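Local coordinates for protein AT-less polyketide synthase (Streptomyces platensis subsp. rosaceus, PDB 4QYR) that probably catalyses decarboxylative chain-extending condensations during isomigrastatin assembly, the chain being the KS3 ketosynthase domain of MgsE together with its adjoining linker domain, at residues A39-D44 with A58-F63; V261-A266 with V433-P438; M502-G507 with W532-I537. All coordinates share one frame; numbering follows the deposited sequence.

How the contacts relate
Following the chain from its N terminus, three contacts close one after another, and none nests within or crosses another. Contact 1 closes a short excursion around helix 51-56, pairing strand 39-40 with the start of strand 63-64 at the edge of the ketosynthase. Contact 2 spans far more sequence: strand 260-269 meets strand 428-435 in the middle of the large mixed sheet of the ketosynthase, two strands far apart in sequence. Contact 3 closes a strand-helix-strand unit around helix 513-524 in the linker region. Contacts 1 and 2 lie on opposite sides of the chain's centre, and the centres of contacts 2 and 3 are about 41 Å apart.

Contact 1. Residues A39-D44 with A58-F63; sequences ADYPGD and ADFPKF
Asp-40 and Phe-63 form an antiparallel non-hydrogen-bonded pair, their CA atoms 4.5 Å apart, and just beyond it Tyr-41 N donates to Lys-62 O over 3.2 Å. The donor sits well above the carbonyl plane of Lys-62, a residue at the centre of an inverse gamma turn. A CA-H...O contact from Phe-63 to Ala-39 O continues the pairing, while the side chains of Asp-40 and Phe-63 diverge. Next to this single bridge two aromatic rings meet. Tyr-41 has CG anti to its backbone N (chi1 -166°), and its CD2 comes to 4.1 Å from Phe-60 CE1, at the edge of the phenylalanine ring. Pro-42 CB lies over the centre of one face of the tyrosine ring, and Lys-62 CD lies over a face of Phe-60, toward the rim. The aliphatic part of Lys-62 also passes the backbone of the other segment, with CG 3.2 Å from Tyr-41 O. Beyond the pair, Tyr-41 OH hydrogen-bonds to Leu-203 O. Phe-60 stacks on Phe-209 of helix 207-214 and touches Val-55 of helix 51-56, so the loop leading into strand 63-64 packs against both helices, next to the small two-stranded antiparallel sheet 39-40/63-64.

Contact 2. Residues V261-A266 with V433-P438; sequences VVRGSA and VLEAPP
Arg-263 and Glu-435 reach each other through contrasting torsions: the arginine has CG anti to its carbonyl carbon and bends at chi2 (-62°), whereas the glutamate has CG anti to its backbone N (chi1 -174°) and stays extended to CD. The setting is a classic beta bulge, Arg-263 and Gly-264 both facing Val-433, between two antiparallel strands of the central sheet of this thiolase-fold ketosynthase domain. Val-433 O is gripped by two donors, Arg-263 N approaching nearly in line with the carbonyl at 2.8 Å and Gly-264 N lying on a lone pair at 3.3 Å. Val-433 N returns a bond to Gly-264 O. On the other side of the Val-262/Leu-434 non-hydrogen-bonded pair, Val-261 and Glu-435 exchange backbone bonds in both directions.

The bulge shifts the register by one residue, and the extra residue, Arg-263, directs its side chain toward the partner strand. Its CG comes to 3.6 Å from Glu-435 CB, bringing aliphatic portions together before the charged ends meet. Val-261 CG1 lies over one face of the guanidinium, toward the rim. Glu-435 OE2 also has a long, weak ion pair with Arg-417, so two positive groups probably favour its ionised form.

Val-261, Val-433 and Glu-435 share one face of the sheet; the other carries Val-262 and Leu-434, whose CG2 and CD2 atoms meet at 4.2 Å, and helix 358-372 packs on the leucine through Val-363 and Val-366. At the end of the pairing, Pro-438 CD approaches Val-261 CG2. In the salt bridge itself, Arg-263 NE donates weakly to Glu-435 OE2 over 3.0 Å, with the guanidinium and carboxylate planes turned 45° apart.

Contact 3. Residues M502-G507 with W532-I537; sequences MERRLG and WHTGGI
Arg-504 folds back over the backbone of the facing strand; its chain is bent at chi2 and again at chi3 (-83°, which places NE), and Gly-535 O lies over the centre of one guanidinium face, 3.2 Å above the plane. NH1 of Arg-504 lies next to the CA of Gly-536, and NH2 approaches CG2 of Thr-534. The guanidinium is not hydrogen-bonded to Gly-535 O; its NE forms a salt bridge with Asp-462.

Arg-505 behaves differently. It runs extended from CG to NE, with CG anti to the carbonyl carbon (chi1 -57°), and NE donates over 3.0 Å to the backbone O of Met-502, which is modelled as selenomethionine. That carbonyl oxygen lies in the guanidinium plane, while Ile-537 CD1 sits over one face toward the rim. Trp-571 supplies both a carbonyl acceptor for NH1 and a cation-pi partner.

On the face shared with Thr-534, Leu-506 has CG anti to its backbone N and brings CD1 to 3.7 Å from Trp-532 CD1, the two side chains crossing at a slant; Phe-523 of helix 513-524 also touches the leucine. His-533 lies on the other face, its CB 3.6 Å from Gly-507 O and its NE2 hydrogen-bonded to Asp-565.

Backbone bonds join Arg-505 with Gly-535 in both directions, and His-533 N donates to Gly-507 O. Glu-503 and Arg-504 form a classic bulge against Ala-459 of strand 453-459. Strand 504-510, between strands 453-459 and 532-535, is the middle of the three-stranded antiparallel sheet of the KS-linker region, an alpha-beta domain with helices packed on its sheet.

Contact 1. Residues A39-D44 with A58-F63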
loop_
_atom_site.group_PDB
_atom_site.type_symbol
_atom_site.label_atom_id
_atom_site.label_comp_id
_atom_site.label_asym_id
_atom_site.label_seq_id
_atom_site.Cartn_x
_atom_site.Cartn_y
_atom_site.Cartn_z
ATOM N N ALA A 39 -18.993 -1.705 -24.089
ATOM C CA ALA A 39 -20.259 -1.048 -24.362
ATOM C C ALA A 39 -20.120 0.479 -24.340
ATOM O O ALA A 39 -19.025 1.023 -24.520
ATOM C CB ALA A 39 -21.290 -1.495 -23.369
ATOM N N ASP A 40 -21.236 1.166 -24.109
ATOM C CA ASP A 40 -21.266 2.625 -24.105
ATOM C C ASP A 40 -21.186 3.186 -22.697
ATOM O O ASP A 40 -21.626 2.546 -21.746
ATOM C CB ASP A 40 -22.545 3.127 -24.778
ATOM C CG ASP A 40 -23.813 2.653 -24.064
ATOM O OD1 ASP A 40 -24.278 1.517 -24.340
ATOM O OD2 ASP A 40 -24.343 3.427 -23.233
ATOM N N TYR A 41 -20.642 4.387 -22.556
ATOM C CA TYR A 41 -20.666 5.064 -21.262
ATOM C C TYR A 41 -21.477 6.347 -21.393
ATOM O O TYR A 41 -21.339 7.052 -22.384
ATOM C CB TYR A 41 -19.241 5.358 -20.779
ATOM C CG TYR A 41 -19.154 5.755 -19.324
ATOM C CD1 TYR A 41 -19.196 4.806 -18.322
ATOM C CD2 TYR A 41 -19.043 7.083 -18.957
ATOM C CE1 TYR A 41 -19.122 5.171 -16.991
ATOM C CE2 TYR A 41 -18.965 7.463 -17.631
ATOM C CZ TYR A 41 -19.000 6.507 -16.649
ATOM O OH TYR A 41 -18.912 6.898 -15.323
ATOM N N PRO A 42 -22.325 6.667 -20.400
ATOM C CA PRO A 42 -22.570 5.975 -19.129
ATOM C C PRO A 42 -23.634 4.883 -19.146
ATOM O O PRO A 42 -23.470 3.893 -18.438
ATOM C CB PRO A 42 -23.034 7.107 -18.215
ATOM C CG PRO A 42 -23.734 8.054 -19.140
ATOM C CD PRO A 42 -22.969 7.995 -20.429
ATOM N N GLY A 43 -24.708 5.062 -19.910
ATOM C CA GLY A 43 -25.855 4.184 -19.799
ATOM C C GLY A 43 -26.779 4.742 -18.732
ATOM O O GLY A 43 -26.669 5.921 -18.372
ATOM N N ASP A 44 -27.666 3.892 -18.212
ATOM C CA ASP A 44 -28.695 4.299 -17.250
ATOM C C ASP A 44 -28.133 4.607 -15.857
ATOM O O ASP A 44 -28.870 4.942 -14.930
ATOM C CB ASP A 44 -29.765 3.208 -17.139
ATOM C CG ASP A 44 -29.261 1.958 -16.425
ATOM O OD1 ASP A 44 -30.105 1.202 -15.883
ATOM O OD2 ASP A 44 -28.025 1.734 -16.400
ATOM N N ALA A 58 -18.820 16.261 -21.593
ATOM C CA ALA A 58 -17.379 16.004 -21.527
ATOM C C ALA A 58 -16.814 15.539 -22.866
ATOM O O ALA A 58 -17.570 15.187 -23.765
ATOM C CB ALA A 58 -17.080 14.986 -20.461
ATOM N N ASP A 59 -15.487 15.502 -22.985
ATOM C CA ASP A 59 -14.846 15.363 -24.292
ATOM C C ASP A 59 -14.584 13.925 -24.754
ATOM O O ASP A 59 -14.826 13.596 -25.918
ATOM C CB ASP A 59 -13.527 16.138 -24.304
ATOM C CG ASP A 59 -13.162 16.655 -25.695
ATOM O OD1 ASP A 59 -13.539 16.001 -26.695
ATOM O OD2 ASP A 59 -12.504 17.718 -25.788
ATOM N N PHE A 60 -14.089 13.083 -23.853
ATOM C CA PHE A 60 -13.625 11.721 -24.170
ATOM C C PHE A 60 -14.538 10.835 -25.045
ATOM O O PHE A 60 -15.747 11.014 -25.037
ATOM C CB PHE A 60 -13.361 10.982 -22.851
ATOM C CG PHE A 60 -14.596 10.726 -22.038
ATOM C CD1 PHE A 60 -15.092 9.445 -21.897
ATOM C CD2 PHE A 60 -15.275 11.770 -21.432
ATOM C CE1 PHE A 60 -16.228 9.205 -21.145
ATOM C CE2 PHE A 60 -16.413 11.539 -20.685
ATOM C CZ PHE A 60 -16.891 10.259 -20.543
ATOM N N PRO A 61 -13.951 9.868 -25.789
ATOM C CA PRO A 61 -14.687 8.820 -26.510
ATOM C C PRO A 61 -15.505 7.923 -25.592
ATOM O O PRO A 61 -14.978 7.281 -24.682
ATOM C CB PRO A 61 -13.579 8.015 -27.194
ATOM C CG PRO A 61 -12.382 8.291 -26.415
ATOM C CD PRO A 61 -12.508 9.732 -26.022
ATOM N N LYS A 62 -16.795 7.858 -25.885
ATOM C CA LYS A 62 -17.796 7.354 -24.964
ATOM C C LYS A 62 -17.897 5.842 -24.849
ATOM O O LYS A 62 -18.952 5.284 -25.111
ATOM C CB LYS A 62 -19.153 7.906 -25.383
ATOM C CG LYS A 62 -19.707 8.940 -24.447
ATOM C CD LYS A 62 -18.707 10.039 -24.181
ATOM C CE LYS A 62 -19.327 11.125 -23.327
ATOM N NZ LYS A 62 -18.685 12.440 -23.575
ATOM N N PHE A 63 -16.830 5.173 -24.435
ATOM C CA PHE A 63 -16.894 3.719 -24.312
ATOM C C PHE A 63 -16.374 3.235 -22.985
ATOM O O PHE A 63 -15.523 3.875 -22.386
ATOM C CB PHE A 63 -16.091 3.034 -25.415
ATOM C CG PHE A 63 -16.486 3.440 -26.804
ATOM C CD1 PHE A 63 -17.492 2.763 -27.475
ATOM C CD2 PHE A 63 -15.828 4.483 -27.450
ATOM C CE1 PHE A 63 -17.850 3.123 -28.758
ATOM C CE2 PHE A 63 -16.170 4.843 -28.727
ATOM C CZ PHE A 63 -17.194 4.158 -29.386
#

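Contact 2. Residues V261-A266 with V433-P438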
loop_
_atom_site.group_PDB
_atom_site.type_symbol
_atom_site.label_atom_id
_atom_site.label_comp_id
_atom_site.label_asym_id
_atom_site.label_seq_id
_atom_site.Cartn_x
_atom_site.Cartn_y
_atom_site.Cartn_z
ATOM N N VAL A 261 -0.651 -22.429 -8.894
ATOM C CA VAL A 261 0.435 -22.162 -7.985
ATOM C C VAL A 261 1.184 -20.928 -8.463
ATOM O O VAL A 261 1.396 -20.761 -9.665
ATOM C CB VAL A 261 1.385 -23.359 -7.914
ATOM C CG1 VAL A 261 2.601 -23.047 -7.069
ATOM C CG2 VAL A 261 0.657 -24.558 -7.374
ATOM N N VAL A 262 1.571 -20.054 -7.535
ATOM C CA VAL A 262 2.456 -18.946 -7.868
ATOM C C VAL A 262 3.911 -19.342 -7.687
ATOM O O VAL A 262 4.377 -19.474 -6.552
ATOM C CB VAL A 262 2.176 -17.748 -7.003
ATOM C CG1 VAL A 262 3.079 -16.586 -7.413
ATOM C CG2 VAL A 262 0.712 -17.401 -7.090
ATOM N N ARG A 263 4.619 -19.541 -8.797
ATOM C CA ARG A 263 6.006 -20.015 -8.756
ATOM C C ARG A 263 6.999 -18.880 -8.552
ATOM O O ARG A 263 7.988 -19.033 -7.848
ATOM C CB ARG A 263 6.358 -20.777 -10.037
ATOM C CG ARG A 263 5.928 -22.239 -10.046
ATOM C CD ARG A 263 6.603 -23.055 -8.945
ATOM N NE ARG A 263 5.907 -24.323 -8.729
ATOM C CZ ARG A 263 6.049 -25.069 -7.640
ATOM N NH1 ARG A 263 5.373 -26.210 -7.508
ATOM N NH2 ARG A 263 6.862 -24.661 -6.668
ATOM N N GLY A 264 6.726 -17.745 -9.177
ATOM C CA GLY A 264 7.559 -16.574 -9.016
ATOM C C GLY A 264 6.776 -15.287 -9.120
ATOM O O GLY A 264 5.643 -15.260 -9.605
ATOM N N SER A 265 7.404 -14.199 -8.702
ATOM C CA SER A 265 6.677 -12.965 -8.488
ATOM C C SER A 265 7.652 -11.838 -8.195
ATOM O O SER A 265 8.505 -11.980 -7.323
ATOM C CB SER A 265 5.703 -13.167 -7.328
ATOM O OG SER A 265 5.325 -11.953 -6.723
ATOM N N ALA A 266 7.539 -10.724 -8.915
ATOM C CA ALA A 266 8.438 -9.590 -8.672
ATOM C C ALA A 266 7.748 -8.262 -8.913
ATOM O O ALA A 266 6.807 -8.203 -9.697
ATOM C CB ALA A 266 9.685 -9.698 -9.554
ATOM N N VAL A 433 4.628 -15.310 -12.161
ATOM C CA VAL A 433 4.687 -16.565 -12.915
ATOM C C VAL A 433 3.837 -17.664 -12.259
ATOM O O VAL A 433 4.087 -18.071 -11.118
ATOM C CB VAL A 433 6.135 -17.079 -13.078
ATOM C CG1 VAL A 433 6.128 -18.400 -13.808
ATOM C CG2 VAL A 433 6.974 -16.079 -13.822
ATOM N N LEU A 434 2.837 -18.142 -12.999
ATOM C CA LEU A 434 1.887 -19.130 -12.490
ATOM C C LEU A 434 2.174 -20.535 -13.011
ATOM O O LEU A 434 2.752 -20.712 -14.076
ATOM C CB LEU A 434 0.465 -18.741 -12.876
ATOM C CG LEU A 434 -0.000 -17.338 -12.522
ATOM C CD1 LEU A 434 -1.150 -16.978 -13.390
ATOM C CD2 LEU A 434 -0.427 -17.296 -11.115
ATOM N N GLU A 435 1.741 -21.539 -12.266
ATOM C CA GLU A 435 1.924 -22.914 -12.679
ATOM C C GLU A 435 0.636 -23.686 -12.419
ATOM O O GLU A 435 -0.069 -23.404 -11.451
ATOM C CB GLU A 435 3.099 -23.538 -11.933
ATOM C CG GLU A 435 3.454 -24.924 -12.399
ATOM C CD GLU A 435 4.237 -25.695 -11.368
ATOM O OE1 GLU A 435 3.586 -26.404 -10.562
ATOM O OE2 GLU A 435 5.491 -25.594 -11.366
ATOM N N ALA A 436 0.330 -24.659 -13.274
ATOM C CA ALA A 436 -0.911 -25.417 -13.150
ATOM C C ALA A 436 -0.980 -26.193 -11.836
ATOM O O ALA A 436 0.043 -26.625 -11.307
ATOM C CB ALA A 436 -1.061 -26.359 -14.320
ATOM N N PRO A 437 -2.195 -26.383 -11.305
ATOM C CA PRO A 437 -2.301 -27.099 -10.037
ATOM C C PRO A 437 -1.867 -28.536 -10.176
ATOM O O PRO A 437 -2.026 -29.132 -11.247
ATOM C CB PRO A 437 -3.787 -26.992 -9.692
ATOM C CG PRO A 437 -4.455 -26.800 -10.975
ATOM C CD PRO A 437 -3.518 -26.015 -11.835
ATOM N N PRO A 438 -1.292 -29.087 -9.095
ATOM C CA PRO A 438 -0.921 -30.504 -9.043
ATOM C C PRO A 438 -2.159 -31.364 -9.200
ATOM O O PRO A 438 -3.287 -30.955 -8.841
ATOM C CB PRO A 438 -0.327 -30.690 -7.642
ATOM C CG PRO A 438 -0.029 -29.311 -7.141
ATOM C CD PRO A 438 -0.982 -28.384 -7.837
#

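Contact 3. Residues M502-G507 with W532-I537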
loop_
_atom_site.group_PDB
_atom_site.type_symbol
_atom_site.label_atom_id
_atom_site.label_comp_id
_atom_site.label_asym_id
_atom_site.label_seq_id
_atom_site.Cartn_x
_atom_site.Cartn_y
_atom_site.Cartn_z
HETATM N N MSE A 502 -25.732 -19.262 9.020
HETATM C CA MSE A 502 -26.451 -18.009 9.120
HETATM C C MSE A 502 -27.786 -18.142 9.840
HETATM O O MSE A 502 -28.074 -19.166 10.465
HETATM C CB MSE A 502 -26.636 -17.432 7.724
HETATM C CG MSE A 502 -25.305 -17.303 7.015
HETATM SE SE MSE A 502 -25.319 -16.468 5.263
HETATM C CE MSE A 502 -24.828 -18.045 4.209
ATOM N N GLU A 503 -28.581 -17.078 9.755
ATOM C CA GLU A 503 -29.755 -16.896 10.598
ATOM C C GLU A 503 -30.805 -17.943 10.295
ATOM O O GLU A 503 -31.209 -18.670 11.186
ATOM C CB GLU A 503 -30.334 -15.488 10.422
ATOM C CG GLU A 503 -29.610 -14.381 11.209
ATOM C CD GLU A 503 -28.429 -13.728 10.468
ATOM O OE1 GLU A 503 -27.948 -14.293 9.455
ATOM O OE2 GLU A 503 -27.993 -12.631 10.909
ATOM N N ARG A 504 -31.231 -18.033 9.037
ATOM C CA ARG A 504 -32.229 -19.023 8.632
ATOM C C ARG A 504 -31.513 -20.284 8.141
ATOM O O ARG A 504 -30.599 -20.200 7.322
ATOM C CB ARG A 504 -33.147 -18.449 7.550
ATOM C CG ARG A 504 -34.262 -17.533 8.063
ATOM C CD ARG A 504 -34.914 -18.035 9.356
ATOM N NE ARG A 504 -35.955 -19.034 9.094
ATOM C CZ ARG A 504 -36.769 -19.551 10.020
ATOM N NH1 ARG A 504 -36.686 -19.151 11.282
ATOM N NH2 ARG A 504 -37.683 -20.457 9.680
ATOM N N ARG A 505 -31.914 -21.446 8.652
ATOM C CA ARG A 505 -31.189 -22.688 8.375
ATOM C C ARG A 505 -32.079 -23.802 7.801
ATOM O O ARG A 505 -33.228 -23.963 8.199
ATOM C CB ARG A 505 -30.488 -23.187 9.657
ATOM C CG ARG A 505 -29.518 -22.181 10.277
ATOM C CD ARG A 505 -28.661 -22.763 11.413
ATOM N NE ARG A 505 -27.720 -21.758 11.938
ATOM C CZ ARG A 505 -26.785 -21.980 12.869
ATOM N NH1 ARG A 505 -26.626 -23.184 13.411
ATOM N NH2 ARG A 505 -25.993 -20.987 13.263
ATOM N N LEU A 506 -31.521 -24.548 6.849
ATOM C CA LEU A 506 -32.084 -25.796 6.309
ATOM C C LEU A 506 -31.120 -26.960 6.559
ATOM O O LEU A 506 -29.912 -26.814 6.382
ATOM C CB LEU A 506 -32.336 -25.669 4.803
ATOM C CG LEU A 506 -32.703 -26.914 3.981
ATOM C CD1 LEU A 506 -33.963 -27.543 4.491
ATOM C CD2 LEU A 506 -32.882 -26.559 2.519
ATOM N N GLY A 507 -31.641 -28.120 6.941
ATOM C CA GLY A 507 -30.805 -29.296 7.105
ATOM C C GLY A 507 -31.544 -30.604 6.856
ATOM O O GLY A 507 -32.752 -30.696 7.104
ATOM N N TRP A 532 -37.043 -33.232 5.907
ATOM C CA TRP A 532 -36.080 -32.149 6.043
ATOM C C TRP A 532 -36.513 -31.226 7.169
ATOM O O TRP A 532 -37.669 -31.243 7.583
ATOM C CB TRP A 532 -35.899 -31.383 4.722
ATOM C CG TRP A 532 -36.972 -30.383 4.338
ATOM C CD1 TRP A 532 -37.228 -29.171 4.928
ATOM C CD2 TRP A 532 -37.883 -30.488 3.234
ATOM N NE1 TRP A 532 -38.265 -28.538 4.280
ATOM C CE2 TRP A 532 -38.679 -29.322 3.234
ATOM C CE3 TRP A 532 -38.111 -31.459 2.252
ATOM C CZ2 TRP A 532 -39.684 -29.107 2.294
ATOM C CZ3 TRP A 532 -39.104 -31.243 1.321
ATOM C CH2 TRP A 532 -39.881 -30.079 1.348
ATOM N N HIS A 533 -35.574 -30.432 7.668
ATOM C CA HIS A 533 -35.809 -29.586 8.830
ATOM C C HIS A 533 -35.620 -28.105 8.479
ATOM O O HIS A 533 -34.997 -27.781 7.478
ATOM C CB HIS A 533 -34.875 -30.005 9.970
ATOM C CG HIS A 533 -35.024 -31.443 10.367
ATOM N ND1 HIS A 533 -36.090 -31.905 11.105
ATOM C CD2 HIS A 533 -34.258 -32.527 10.092
ATOM C CE1 HIS A 533 -35.965 -33.209 11.288
ATOM N NE2 HIS A 533 -34.864 -33.611 10.682
ATOM N N THR A 534 -36.174 -27.218 9.301
ATOM C CA THR A 534 -36.084 -25.776 9.086
ATOM C C THR A 534 -35.815 -25.074 10.413
ATOM O O THR A 534 -36.353 -25.481 11.448
ATOM C CB THR A 534 -37.380 -25.233 8.427
ATOM O OG1 THR A 534 -37.223 -25.245 7.004
ATOM C CG2 THR A 534 -37.727 -23.810 8.903
ATOM N N GLY A 535 -34.973 -24.044 10.401
ATOM C CA GLY A 535 -34.660 -23.346 11.635
ATOM C C GLY A 535 -34.249 -21.900 11.478
ATOM O O GLY A 535 -34.046 -21.420 10.364
ATOM N N GLY A 536 -34.106 -21.205 12.601
ATOM C CA GLY A 536 -33.766 -19.796 12.553
ATOM C C GLY A 536 -33.130 -19.206 13.795
ATOM O O GLY A 536 -33.095 -19.834 14.849
ATOM N N ILE A 537 -32.585 -18.000 13.634
ATOM C CA ILE A 537 -32.095 -17.139 14.715
ATOM C C ILE A 537 -32.110 -15.715 14.150
ATOM O O ILE A 537 -32.595 -15.506 13.036
ATOM C CB ILE A 537 -30.631 -17.454 15.180
ATOM C CG1 ILE A 537 -30.232 -18.924 14.976
ATOM C CG2 ILE A 537 -30.438 -17.041 16.648
ATOM C CD1 ILE A 537 -28.990 -19.329 15.722
#